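Local structure of activated BY transcription factor SSRB (2WNW) at residues E294-M299 against N346-P351. The protein is a glycoside hydrolase family 30 protein built of a TIM barrel and a beta sandwich, and is probably activated by the transcription factor SsrB. Residues are numbered along the deposited sequence; the frame is centred on the assembly and turned at random.
Sequences EGCVPM and NLCEAP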
loop_
_atom_site.group_PDB
_atom_site.type_symbol
_atom_site.label_atom_id
_atom_site.label_comp_id
_atom_site.label_asym_id
_atom_site.label_seq_id
_atom_site.Cartn_x
_atom_site.Cartn_y
_atom_site.Cartn_z
ATOM N N GLU A 294 -19.772 -1.974 -6.001
ATOM C CA GLU A 294 -20.532 -3.119 -5.523
ATOM C C GLU A 294 -19.704 -4.197 -4.842
ATOM O O GLU A 294 -18.604 -4.528 -5.274
ATOM C CB GLU A 294 -21.305 -3.763 -6.677
ATOM C CG GLU A 294 -22.292 -4.826 -6.219
ATOM C CD GLU A 294 -22.605 -5.838 -7.301
ATOM O OE1 GLU A 294 -23.061 -5.431 -8.390
ATOM O OE2 GLU A 294 -22.394 -7.045 -7.055
ATOM N N GLY A 295 -20.269 -4.747 -3.775
ATOM C CA GLY A 295 -19.620 -5.809 -3.040
ATOM C C GLY A 295 -20.613 -6.367 -2.038
ATOM O O GLY A 295 -21.529 -5.662 -1.606
ATOM N N CYS A 296 -20.452 -7.640 -1.693
ATOM C CA CYS A 296 -21.314 -8.289 -0.712
ATOM C C CYS A 296 -20.645 -9.586 -0.279
ATOM O O CYS A 296 -19.629 -9.995 -0.851
ATOM C CB CYS A 296 -22.702 -8.592 -1.303
ATOM S SG CYS A 296 -22.757 -9.925 -2.543
ATOM N N VAL A 297 -21.211 -10.220 0.741
ATOM C CA VAL A 297 -20.692 -11.481 1.247
ATOM C C VAL A 297 -21.842 -12.481 1.223
ATOM O O VAL A 297 -23.009 -12.096 1.272
ATOM C CB VAL A 297 -20.162 -11.341 2.701
ATOM C CG1 VAL A 297 -18.957 -10.399 2.728
ATOM C CG2 VAL A 297 -21.260 -10.818 3.615
ATOM N N PRO A 298 -21.529 -13.778 1.137
ATOM C CA PRO A 298 -22.584 -14.796 1.107
ATOM C C PRO A 298 -23.193 -15.058 2.479
ATOM O O PRO A 298 -22.673 -14.600 3.503
ATOM C CB PRO A 298 -21.854 -16.020 0.565
ATOM C CG PRO A 298 -20.486 -15.865 1.168
ATOM C CD PRO A 298 -20.199 -14.388 0.951
ATOM N N MET A 299 -24.309 -15.785 2.493
ATOM C CA MET A 299 -24.960 -16.143 3.745
ATOM C C MET A 299 -24.159 -17.323 4.285
ATOM O O MET A 299 -23.930 -18.298 3.574
ATOM C CB MET A 299 -26.411 -16.571 3.507
ATOM C CG MET A 299 -27.369 -15.434 3.202
ATOM S SD MET A 299 -27.582 -14.327 4.599
ATOM C CE MET A 299 -28.575 -15.358 5.714
ATOM N N ASN A 346 -29.125 -16.974 -6.065
ATOM C CA ASN A 346 -27.842 -16.438 -5.622
ATOM C C ASN A 346 -28.033 -15.612 -4.348
ATOM O O ASN A 346 -27.844 -14.393 -4.351
ATOM C CB ASN A 346 -27.233 -15.572 -6.730
ATOM C CG ASN A 346 -25.901 -14.971 -6.334
ATOM O OD1 ASN A 346 -25.056 -15.649 -5.754
ATOM N ND2 ASN A 346 -25.700 -13.694 -6.654
ATOM N N LEU A 347 -28.409 -16.289 -3.264
ATOM C CA LEU A 347 -28.655 -15.639 -1.976
ATOM C C LEU A 347 -27.385 -15.038 -1.376
ATOM O O LEU A 347 -26.318 -15.652 -1.415
ATOM C CB LEU A 347 -29.263 -16.651 -0.998
ATOM C CG LEU A 347 -30.518 -17.383 -1.493
ATOM C CD1 LEU A 347 -30.946 -18.428 -0.470
ATOM C CD2 LEU A 347 -31.638 -16.382 -1.738
ATOM N N CYS A 348 -27.511 -13.840 -0.812
ATOM C CA CYS A 348 -26.378 -13.139 -0.209
ATOM C C CYS A 348 -26.808 -12.421 1.060
ATOM O O CYS A 348 -27.993 -12.204 1.294
ATOM C CB CYS A 348 -25.816 -12.082 -1.170
ATOM S SG CYS A 348 -25.204 -12.675 -2.766
ATOM N N GLU A 349 -25.838 -12.045 1.883
ATOM C CA GLU A 349 -26.157 -11.301 3.094
ATOM C C GLU A 349 -26.255 -9.821 2.711
ATOM O O GLU A 349 -25.700 -9.400 1.694
ATOM C CB GLU A 349 -25.051 -11.487 4.137
ATOM C CG GLU A 349 -25.389 -10.931 5.509
ATOM C CD GLU A 349 -24.222 -11.016 6.476
ATOM O OE1 GLU A 349 -23.304 -10.173 6.385
ATOM O OE2 GLU A 349 -24.220 -11.937 7.322
ATOM N N ALA A 350 -26.988 -9.049 3.508
ATOM C CA ALA A 350 -27.119 -7.606 3.311
ATOM C C ALA A 350 -26.918 -7.054 4.719
ATOM O O ALA A 350 -27.258 -7.723 5.700
ATOM C CB ALA A 350 -28.510 -7.244 2.778
ATOM N N PRO A 351 -26.352 -5.843 4.850
ATOM C CA PRO A 351 -26.130 -5.281 6.188
ATOM C C PRO A 351 -27.365 -5.294 7.078
ATOM O O PRO A 351 -27.255 -5.388 8.300
ATOM C CB PRO A 351 -25.616 -3.874 5.891
ATOM C CG PRO A 351 -24.838 -4.091 4.614
ATOM C CD PRO A 351 -25.795 -4.959 3.811
HETATM O O HOH W 1 -23.044 -8.372 2.098
#
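The loops 294-299 and 346-351 cross steeply, their touching parts running 107° apart, and one direct backbone bond joins them: Glu349 N donates to Val297 O at 2.9 Å, nearly along the C=O axis. A water completes the link, accepting from Val297 N and donating to Glu349 O, so both backbone polar groups of Val297 are tied to Glu349. Pro298, which has no N-H to offer, follows the bonded carbonyl, and its CB points away from 346-351. Beside this joint the sulfurs of Cys296 and Cys348 lie alongside each other, SG to SG 3.7 Å, too far for a disulfide; small, polarisable sulfur suits such a close apolar meeting. Glu349 reaches toward 294-299 with CG anti to the backbone N (chi1 -171°) and runs alongside Val297, whose CG2 lies 3.5 Å from Glu349 OE1; the branched valine suits a place where it also packs on helix 305-322. Met299, bent at chi2 and chi3, crosses the Glu349 chain at about a right angle and lays SD 3.8 Å from Glu349 CB, its flexible thioether moulding to the stem of the acid. The buried carboxylate makes a weak hydrogen bond through OE1 to His309 of that helix. Just upstream, Glu294 is salt-bridged to Arg87 and hydrogen-bonded to Tyr270 and a bound glycerol. The contact thus ties the loop after barrel strand 289-294 to the one leading into strand 352-355 through one backbone hydrogen bond, one water bridge and the side-chain packing around them.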